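Local coordinates for Agap007691-pb (Anopheles gambiae, PDB 5C98), which is of unknown function but belongs to the serpin family, many members of which trap and inhibit serine endopeptidases, at residues A40-V46 with F321-C325; V128-D132 with C166-M170; S136-N141 with F154-V160; V177-I183 with M229-S235. The contacts are given in a common frame with arbitrary orientation. Where two conformers were deposited one is given. Residues are numbered along the deposited sequence.

Overall arrangement
One carboxamide side chain can read both the backbone NH and the CO of a single distant residue, and contacts 1 and 3 both use this device. Contact 2 instead relies on van der Waals packing by Leu130, and contact 4 joins two crossing backbones by one isolated bridge. All four gather around the long central sheet of the serpin fold. Contact 1 lies near the middle of the molecule, its centre about 16 Å from that of contact 3; the two touch through a hydrogen bond of 2.8 Å from His324 ND1 to Phe154 O. Contacts 2 and 3 adjoin, centres about 11 Å apart. The centre of contact 4 lies about 39 Å from that of contact 2.

Contact 1: A40-V46 with F321-C325; sequences AVSPYHV and FIQHC
Residues 321-325 form an extended piece of a central strand, while 40-46 finishes a short strand at Val41, turns at Ser42 and enters a helix at Pro43. The backbones come closest at Ala40 and Cys325, whose CA atoms lie 5.7 Å apart. From there the gap widens and side chains must span it. Ser42 (phi/psi -128/87) is the N-cap: its OG, with chi1 t, bonds to Leu367 O and accepts from His45 N at 3.2 Å, and Val46 N closes the first helical turn on Ser42 O at 3.0 Å. Gln323, reaching out with chi1 and chi2 both t and chi3 at 73°, delivers its carboxamide to the backbone of this same residue. Ser42 N donates to Gln323 OE1 at 2.9 Å and Gln323 NE2 donates to Ser42 O at 3.1 Å, both nearly linear, so the amide group takes the place of a neighbouring strand. Gln323 NE2 and His45 ND1 also share Ser173 OG, on the adjacent strand 169-177. Apolar contacts flank the amide: Ala40 CB meets Cys325 CB at 3.8 Å, and Val46 CG1 lies 3.8 Å from Phe321 CE2. A buried polar network joining the start of a helix that begins Ser-Pro to two parallel central strands is characteristic of the serpin shutter, where, in inhibitory members, those strands part as the reactive loop inserts.

Contact 2: V128-D132 with C166-M170; sequences VDLTD and CHKLM
Two irregular pieces of chain meet here. Residues 129-132 make a type I beta turn, closed by Asp132 N donating to Asp129 O at 3.0 Å, while 166-168 is loop that becomes strand at Leu169. In register, Leu130 faces His167 (CA-CA 6.1 Å) and Thr131 faces Cys166 (5.6 Å). Within the turn, Thr131 OG1 donates to Asp129 OD1 at 2.6 Å, and Thr131 N adds a weak bond of 3.0 Å to Asp129 OD1. Across the interface the interaction is van der Waals, without hydrogen bonds. Leu130 (m, t) does most of it, its CB 3.2 Å from His167 O, its CD1 3.5 Å from Lys168 C and its CD2 4.1 Å from Met170 SD. Cys166 SG packs 3.7 Å from Thr131 CA. The contact thus spans the end of strand 95-104, which pairs with both 124-128 and 169-177; Glu104 OE1 receives Leu130 N, and Asp132 sits at the N-cap of helix 133-146, its OD1 making a weak bond to Ile134 N.

Contact 3: S136-N141 with F154-V160; sequences SALAVN and FIGEGDV
In the serpin fold a helix lies across the central sheet and the chain then turns back along it; helix 133-146 and residues 154-160 correspond to helix F and the start of this return. The closest backbone approaches are Asn141 to Phe154 (CA-CA 5.3 Å) and Ala137 to Glu157 (5.4 Å). The small side chain of Ala137 leaves a shallow hollow on the helix surface. Ile155, bent by chi1 p with chi2 t, pushes CD1 into it beside Val140, 3.8 Å from Ala137 CA and 3.6 Å from Val140 CB. Val160 CG2 comes 4.1 Å from Ala137 CB and 3.8 Å from Ser136 CB. One turn along, Val140 CG1 rests 3.7 Å from Phe154 CD1; that ring also stacks on Tyr144. The carboxamide of Asn141 grips one residue's backbone: Ile155 N donates to Asn141 OD1 at 2.8 Å, and Asn141 ND2 donates to Ile155 O at 3.0 Å. Beside it, a water donates to Asn141 O at 2.8 Å and accepts from Phe154 N at 3.2 Å.

Contact 4: V177-I183 with M229-S235; sequences VLTPLAI and MPFDAAS
Phe231, Leu181 and Thr179 have the most surface covered in this contact. Leu181 and Phe231 form a lone antiparallel bridge, a non-hydrogen-bonded pair with CA atoms just 4.0 Å apart. The bonds lie to either side of it: Asp232 N donates to Pro180 O at 2.9 Å and Ala182 N to Pro230 O at 2.8 Å, and Phe231 CA approaches Pro180 O at 3.4 Å in a CA-H...O contact. The Phe231 ring (chi1 m) reaches back along 177-183, with Val177 CG1 over one face, 4.1 Å from CZ, and Thr179 O 3.3 Å from CD1. Leu181 (m, t) sets CD2 3.7 Å from Phe231 CE1 and CD1 3.5 Å from Met229 CE, which Ile183 CD1 also meets at 3.6 Å. Thr179 packs CG2 3.4 Å from Asp232 CB, while its OG1 bonds to His94 ND1. Beyond, Asp232 OD1 accepts from Ala234 N at 3.0 Å, an Asx turn shaping the reversal into strand 237-244. Here the segment leaving central strand 169-177 crosses the connection of the hairpin formed by strands 224-230 and 237-244. Such an arrangement belongs to the serpin fold near the breach, the end of the central sheet where insertion of a reactive loop begins in inhibitory members.

Contact 1: A40-V46 with F321-C325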
# COMPACT_ATOMS: atom_id res chain seq x y z
N ALA A 40 -1.81 -3.07 -5.67
CA ALA A 40 -0.82 -2.46 -4.81
C ALA A 40 -1.56 -2.01 -3.57
O ALA A 40 -2.60 -1.34 -3.67
CB ALA A 40 -0.13 -1.28 -5.51
N VAL A 41 -1.05 -2.39 -2.40
CA VAL A 41 -1.61 -2.00 -1.11
C VAL A 41 -0.48 -1.60 -0.17
O VAL A 41 0.67 -2.00 -0.34
CB VAL A 41 -2.49 -3.10 -0.47
CG1 VAL A 41 -3.78 -3.27 -1.26
CG2 VAL A 41 -1.73 -4.43 -0.37
N SER A 42 -0.81 -0.82 0.86
CA SER A 42 0.13 -0.49 1.93
C SER A 42 -0.53 -0.81 3.25
O SER A 42 -1.17 0.04 3.87
CB SER A 42 0.51 0.98 1.86
OG SER A 42 1.32 1.32 2.95
N PRO A 43 -0.41 -2.05 3.70
CA PRO A 43 -0.93 -2.39 5.04
C PRO A 43 -0.32 -1.53 6.12
O PRO A 43 -0.98 -1.25 7.13
CB PRO A 43 -0.58 -3.88 5.16
CG PRO A 43 -0.57 -4.36 3.70
CD PRO A 43 0.07 -3.24 2.98
N TYR A 44 0.94 -1.15 5.97
CA TYR A 44 1.57 -0.29 6.96
C TYR A 44 0.81 1.01 7.10
O TYR A 44 0.58 1.47 8.23
CB TYR A 44 3.02 -0.02 6.56
CG TYR A 44 3.90 0.70 7.59
CD1 TYR A 44 3.86 0.33 8.93
CD2 TYR A 44 4.80 1.66 7.19
CE1 TYR A 44 4.70 0.94 9.85
CE2 TYR A 44 5.64 2.28 8.12
CZ TYR A 44 5.57 1.90 9.43
OH TYR A 44 6.40 2.48 10.36
N HIS A 45 0.43 1.64 5.98
CA HIS A 45 -0.33 2.87 6.11
C HIS A 45 -1.77 2.62 6.56
O HIS A 45 -2.36 3.49 7.22
CB HIS A 45 -0.25 3.72 4.87
CG HIS A 45 -0.63 5.13 5.13
ND1 HIS A 45 -1.71 5.74 4.54
CD2 HIS A 45 -0.06 6.05 5.93
CE1 HIS A 45 -1.79 6.98 4.97
NE2 HIS A 45 -0.81 7.20 5.83
N VAL A 46 -2.35 1.46 6.24
CA VAL A 46 -3.64 1.09 6.83
C VAL A 46 -3.53 1.16 8.35
O VAL A 46 -4.37 1.77 9.02
CB VAL A 46 -4.08 -0.30 6.32
CG1 VAL A 46 -5.20 -0.90 7.17
CG2 VAL A 46 -4.47 -0.27 4.86
N PHE A 321 -13.34 2.83 4.72
CA PHE A 321 -11.90 3.08 4.67
C PHE A 321 -11.45 2.59 3.31
O PHE A 321 -11.49 1.38 3.05
CB PHE A 321 -11.18 2.34 5.81
CG PHE A 321 -9.69 2.61 5.90
CD1 PHE A 321 -9.09 3.59 5.13
CD2 PHE A 321 -8.90 1.88 6.76
CE1 PHE A 321 -7.70 3.85 5.22
CE2 PHE A 321 -7.53 2.12 6.84
CZ PHE A 321 -6.95 3.10 6.08
N ILE A 322 -11.05 3.51 2.43
CA ILE A 322 -10.57 3.22 1.09
C ILE A 322 -9.10 3.61 1.00
O ILE A 322 -8.71 4.68 1.48
CB ILE A 322 -11.39 3.97 0.03
CG1 ILE A 322 -12.86 3.53 0.06
CG2 ILE A 322 -10.80 3.77 -1.35
CD1 ILE A 322 -13.10 2.07 -0.23
N GLN A 323 -8.32 2.77 0.34
CA GLN A 323 -6.92 3.05 0.03
C GLN A 323 -6.71 3.08 -1.47
O GLN A 323 -7.35 2.35 -2.22
CB GLN A 323 -5.99 2.02 0.64
CG GLN A 323 -4.52 2.28 0.44
CD GLN A 323 -3.64 1.37 1.27
OE1 GLN A 323 -3.50 0.18 0.99
NE2 GLN A 323 -3.03 1.94 2.30
N HIS A 324 -5.80 3.94 -1.93
CA HIS A 324 -5.41 4.00 -3.33
C HIS A 324 -3.90 4.14 -3.38
O HIS A 324 -3.33 5.01 -2.72
CB HIS A 324 -6.09 5.19 -4.02
CG HIS A 324 -6.38 4.98 -5.47
ND1 HIS A 324 -7.57 5.39 -6.05
CD2 HIS A 324 -5.65 4.45 -6.47
CE1 HIS A 324 -7.55 5.11 -7.33
NE2 HIS A 324 -6.40 4.53 -7.62
N CYS A 325 -3.26 3.22 -4.10
CA CYS A 325 -1.82 3.16 -4.15
C CYS A 325 -1.33 3.31 -5.58
O CYS A 325 -2.02 2.93 -6.53
CB CYS A 325 -1.31 1.84 -3.61
SG CYS A 325 -1.50 1.68 -1.80

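Contact 2: V128-D132 with C166-M170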
# COMPACT_ATOMS: atom_id res chain seq x y z
N VAL A 128 -17.94 17.66 5.54
CA VAL A 128 -18.69 17.72 4.29
C VAL A 128 -20.11 17.26 4.56
O VAL A 128 -20.43 16.69 5.62
CB VAL A 128 -18.07 16.85 3.18
CG1 VAL A 128 -16.67 17.33 2.81
CG2 VAL A 128 -18.08 15.38 3.58
N ASP A 129 -20.97 17.49 3.58
CA ASP A 129 -22.32 16.94 3.61
C ASP A 129 -22.24 15.51 3.12
O ASP A 129 -22.31 15.25 1.92
CB ASP A 129 -23.22 17.79 2.72
CG ASP A 129 -24.61 17.24 2.61
OD1 ASP A 129 -24.94 16.29 3.37
OD2 ASP A 129 -25.39 17.78 1.80
N LEU A 130 -22.14 14.56 4.06
CA LEU A 130 -22.03 13.14 3.73
C LEU A 130 -23.36 12.54 3.25
O LEU A 130 -23.37 11.40 2.78
CB LEU A 130 -21.45 12.35 4.91
CG LEU A 130 -19.92 12.22 4.96
CD1 LEU A 130 -19.43 11.53 6.24
CD2 LEU A 130 -19.39 11.46 3.76
N THR A 131 -24.47 13.28 3.32
CA THR A 131 -25.68 12.86 2.64
C THR A 131 -25.62 13.11 1.13
O THR A 131 -26.52 12.66 0.41
CB THR A 131 -26.92 13.57 3.20
OG1 THR A 131 -27.03 14.88 2.63
CG2 THR A 131 -26.88 13.67 4.72
N ASP A 132 -24.57 13.78 0.64
CA ASP A 132 -24.45 14.17 -0.76
C ASP A 132 -23.13 13.63 -1.32
O ASP A 132 -22.06 14.13 -0.98
CB ASP A 132 -24.51 15.69 -0.90
CG ASP A 132 -24.69 16.14 -2.34
OD1 ASP A 132 -24.60 15.29 -3.26
OD2 ASP A 132 -24.91 17.34 -2.56
N CYS A 166 -27.26 8.36 6.82
CA CYS A 166 -26.06 8.47 6.02
C CYS A 166 -24.80 8.34 6.89
O CYS A 166 -24.83 8.44 8.12
CB CYS A 166 -26.04 9.79 5.27
SG CYS A 166 -27.40 9.89 4.07
N HIS A 167 -23.68 8.09 6.20
CA HIS A 167 -22.40 7.93 6.88
C HIS A 167 -22.03 9.19 7.65
O HIS A 167 -22.38 10.31 7.26
CB HIS A 167 -21.32 7.69 5.84
CG HIS A 167 -21.43 6.36 5.16
ND1 HIS A 167 -22.21 5.34 5.64
CD2 HIS A 167 -20.83 5.89 4.04
CE1 HIS A 167 -22.09 4.29 4.85
NE2 HIS A 167 -21.27 4.60 3.86
N LYS A 168 -21.30 9.00 8.76
CA LYS A 168 -20.79 10.10 9.58
C LYS A 168 -19.29 10.28 9.51
O LYS A 168 -18.81 11.38 9.80
CB LYS A 168 -21.16 9.90 11.05
CG LYS A 168 -22.67 9.83 11.32
CD LYS A 168 -22.92 9.64 12.82
CE LYS A 168 -24.24 8.96 13.09
NZ LYS A 168 -25.39 9.81 12.71
N LEU A 169 -18.53 9.23 9.14
CA LEU A 169 -17.09 9.21 9.33
C LEU A 169 -16.47 8.28 8.31
O LEU A 169 -16.81 7.09 8.28
CB LEU A 169 -16.76 8.70 10.73
CG LEU A 169 -15.29 8.58 11.08
CD1 LEU A 169 -14.64 9.97 11.22
CD2 LEU A 169 -15.12 7.82 12.41
N MET A 170 -15.52 8.78 7.52
CA MET A 170 -14.84 7.95 6.52
C MET A 170 -13.37 8.31 6.46
O MET A 170 -12.99 9.46 6.70
CB MET A 170 -15.42 8.17 5.13
CG MET A 170 -16.92 7.92 5.08
SD MET A 170 -17.54 7.77 3.39
CE MET A 170 -16.97 6.13 3.00

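Contact 3: S136-N141 with F154-V160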
# COMPACT_ATOMS: atom_id res chain seq x y z
N SER A 136 -18.87 15.21 -1.35
CA SER A 136 -18.05 14.32 -0.54
C SER A 136 -16.91 13.72 -1.35
O SER A 136 -15.74 13.76 -0.94
CB SER A 136 -18.95 13.22 0.05
OG SER A 136 -19.89 13.75 0.97
N ALA A 137 -17.21 13.22 -2.55
CA ALA A 137 -16.15 12.67 -3.39
C ALA A 137 -15.20 13.76 -3.87
O ALA A 137 -13.98 13.54 -3.96
CB ALA A 137 -16.74 11.89 -4.56
N LEU A 138 -15.72 14.95 -4.17
CA LEU A 138 -14.87 16.03 -4.65
C LEU A 138 -13.85 16.45 -3.59
O LEU A 138 -12.70 16.75 -3.92
CB LEU A 138 -15.71 17.23 -5.09
CG LEU A 138 -14.89 18.35 -5.72
CD1 LEU A 138 -14.18 17.87 -6.96
CD2 LEU A 138 -15.79 19.54 -6.04
N ALA A 139 -14.24 16.47 -2.33
CA ALA A 139 -13.29 16.83 -1.29
C ALA A 139 -12.11 15.87 -1.27
O ALA A 139 -10.95 16.28 -1.17
CB ALA A 139 -13.99 16.86 0.07
N VAL A 140 -12.39 14.57 -1.38
CA VAL A 140 -11.32 13.58 -1.38
C VAL A 140 -10.46 13.72 -2.62
O VAL A 140 -9.22 13.78 -2.55
CB VAL A 140 -11.92 12.16 -1.29
CG1 VAL A 140 -10.78 11.10 -1.29
CG2 VAL A 140 -12.79 12.02 -0.03
N ASN A 141 -11.10 13.74 -3.78
CA ASN A 141 -10.33 13.75 -5.03
C ASN A 141 -9.49 15.01 -5.16
O ASN A 141 -8.35 14.94 -5.63
CB ASN A 141 -11.26 13.58 -6.23
CG ASN A 141 -11.84 12.19 -6.31
OD1 ASN A 141 -11.20 11.22 -5.88
ND2 ASN A 141 -13.06 12.08 -6.82
N PHE A 154 -9.08 9.62 -7.07
CA PHE A 154 -8.87 8.75 -5.92
C PHE A 154 -10.08 7.84 -5.67
O PHE A 154 -9.92 6.66 -5.34
CB PHE A 154 -8.54 9.64 -4.71
CG PHE A 154 -8.05 8.87 -3.53
CD1 PHE A 154 -8.95 8.21 -2.73
CD2 PHE A 154 -6.71 8.78 -3.23
CE1 PHE A 154 -8.53 7.46 -1.67
CE2 PHE A 154 -6.30 8.04 -2.13
CZ PHE A 154 -7.21 7.39 -1.37
N ILE A 155 -11.31 8.39 -5.76
CA ILE A 155 -12.53 7.64 -5.47
C ILE A 155 -13.60 8.09 -6.45
O ILE A 155 -13.48 9.13 -7.10
CB ILE A 155 -13.11 7.79 -4.03
CG1 ILE A 155 -13.11 9.25 -3.59
CG2 ILE A 155 -12.38 6.88 -3.02
CD1 ILE A 155 -14.14 9.53 -2.50
N GLY A 156 -14.63 7.26 -6.56
CA GLY A 156 -15.86 7.63 -7.23
C GLY A 156 -16.94 7.96 -6.21
O GLY A 156 -16.82 7.69 -5.01
N GLU A 157 -18.01 8.58 -6.70
CA GLU A 157 -19.11 8.93 -5.82
C GLU A 157 -19.68 7.71 -5.11
O GLU A 157 -20.13 7.81 -3.96
CB GLU A 157 -20.19 9.66 -6.61
CG GLU A 157 -19.90 11.14 -6.79
CD GLU A 157 -19.11 11.47 -8.05
OE1 GLU A 157 -18.51 10.55 -8.66
OE2 GLU A 157 -19.10 12.65 -8.44
N GLY A 158 -19.67 6.56 -5.78
CA GLY A 158 -20.19 5.35 -5.16
C GLY A 158 -19.44 4.94 -3.91
O GLY A 158 -20.01 4.27 -3.03
N ASP A 159 -18.17 5.33 -3.79
CA ASP A 159 -17.37 4.90 -2.64
C ASP A 159 -17.77 5.63 -1.37
O ASP A 159 -17.48 5.15 -0.27
CB ASP A 159 -15.88 5.13 -2.92
CG ASP A 159 -15.36 4.28 -4.06
OD1 ASP A 159 -15.56 3.06 -4.02
OD2 ASP A 159 -14.76 4.84 -5.01
N VAL A 160 -18.41 6.80 -1.49
CA VAL A 160 -18.81 7.58 -0.32
C VAL A 160 -20.32 7.64 -0.16
O VAL A 160 -20.81 8.22 0.81
CB VAL A 160 -18.22 9.00 -0.34
CG1 VAL A 160 -16.70 8.95 -0.20
CG2 VAL A 160 -18.65 9.75 -1.59
O HOH W 1 -7.65 12.40 -6.63

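Contact 4: V177-I183 with M229-S235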
# COMPACT_ATOMS: atom_id res chain seq x y z
N VAL A 177 4.52 5.63 -4.47
CA VAL A 177 5.97 5.56 -4.60
C VAL A 177 6.33 6.34 -5.86
O VAL A 177 5.91 5.97 -6.96
CB VAL A 177 6.42 4.10 -4.71
CG1 VAL A 177 7.94 4.03 -4.98
CG2 VAL A 177 6.01 3.34 -3.47
N LEU A 178 7.09 7.41 -5.69
CA LEU A 178 7.38 8.36 -6.75
C LEU A 178 8.84 8.41 -7.16
O LEU A 178 9.15 8.95 -8.23
CB LEU A 178 6.90 9.76 -6.33
CG LEU A 178 5.44 9.82 -5.90
CD1 LEU A 178 5.11 11.16 -5.25
CD2 LEU A 178 4.52 9.54 -7.08
N THR A 179 9.74 7.84 -6.38
CA THR A 179 11.15 7.93 -6.69
C THR A 179 11.47 7.07 -7.91
O THR A 179 10.92 5.97 -8.06
CB THR A 179 11.95 7.46 -5.48
OG1 THR A 179 11.83 8.41 -4.42
CG2 THR A 179 13.38 7.35 -5.80
N PRO A 180 12.38 7.52 -8.78
CA PRO A 180 12.75 6.69 -9.94
C PRO A 180 13.62 5.53 -9.50
O PRO A 180 14.32 5.58 -8.49
CB PRO A 180 13.54 7.64 -10.84
CG PRO A 180 13.97 8.73 -9.98
CD PRO A 180 13.03 8.84 -8.82
N LEU A 181 13.62 4.48 -10.32
CA LEU A 181 14.60 3.41 -10.14
C LEU A 181 16.00 3.95 -10.30
O LEU A 181 16.26 4.86 -11.09
CB LEU A 181 14.43 2.34 -11.21
CG LEU A 181 13.32 1.33 -11.00
CD1 LEU A 181 13.30 0.33 -12.16
CD2 LEU A 181 13.42 0.60 -9.66
N ALA A 182 16.93 3.35 -9.55
CA ALA A 182 18.34 3.68 -9.68
C ALA A 182 19.03 2.84 -10.73
O ALA A 182 20.19 3.10 -11.06
CB ALA A 182 19.05 3.47 -8.34
N ILE A 183 18.36 1.84 -11.25
CA ILE A 183 18.91 1.01 -12.32
C ILE A 183 18.76 1.75 -13.63
O ILE A 183 17.71 2.33 -13.92
CB ILE A 183 18.16 -0.32 -12.35
CG1 ILE A 183 18.48 -1.11 -11.10
CG2 ILE A 183 18.52 -1.15 -13.60
CD1 ILE A 183 17.60 -2.28 -10.91
N MET A 229 15.65 -4.29 -6.64
CA MET A 229 15.88 -3.21 -7.59
C MET A 229 15.80 -1.89 -6.85
O MET A 229 14.70 -1.45 -6.48
CB MET A 229 14.81 -3.25 -8.68
CG MET A 229 14.98 -4.47 -9.58
SD MET A 229 13.79 -4.50 -10.90
CE MET A 229 14.21 -3.01 -11.80
N PRO A 230 16.91 -1.22 -6.59
CA PRO A 230 16.84 -0.01 -5.77
C PRO A 230 16.26 1.18 -6.49
O PRO A 230 16.43 1.37 -7.70
CB PRO A 230 18.31 0.27 -5.42
CG PRO A 230 19.08 -0.36 -6.52
CD PRO A 230 18.29 -1.56 -6.97
N PHE A 231 15.61 2.04 -5.72
CA PHE A 231 15.28 3.38 -6.15
C PHE A 231 16.42 4.34 -5.82
O PHE A 231 17.40 3.99 -5.17
CB PHE A 231 13.98 3.81 -5.48
CG PHE A 231 12.79 2.94 -5.83
CD1 PHE A 231 12.14 3.10 -7.06
CD2 PHE A 231 12.34 1.94 -4.98
CE1 PHE A 231 11.07 2.30 -7.40
CE2 PHE A 231 11.27 1.17 -5.31
CZ PHE A 231 10.63 1.34 -6.53
N ASP A 232 16.29 5.57 -6.33
CA ASP A 232 17.28 6.62 -6.12
C ASP A 232 17.75 6.64 -4.67
O ASP A 232 16.97 6.51 -3.74
CB ASP A 232 16.63 7.97 -6.45
CG ASP A 232 17.60 9.13 -6.36
OD1 ASP A 232 17.89 9.58 -5.23
OD2 ASP A 232 18.08 9.58 -7.43
N ALA A 233 19.07 6.82 -4.50
CA ALA A 233 19.70 6.66 -3.20
C ALA A 233 19.03 7.51 -2.13
O ALA A 233 18.88 7.08 -0.98
CB ALA A 233 21.17 7.05 -3.31
N ALA A 234 18.59 8.72 -2.49
CA ALA A 234 18.02 9.63 -1.50
C ALA A 234 16.71 9.10 -0.91
O ALA A 234 16.32 9.55 0.18
CB ALA A 234 17.80 11.01 -2.11
N SER A 235 16.04 8.18 -1.59
CA SER A 235 14.78 7.64 -1.09
C SER A 235 14.97 6.60 -0.00
O SER A 235 14.04 6.37 0.79
CB SER A 235 14.02 6.99 -2.22
OG SER A 235 14.56 5.73 -2.62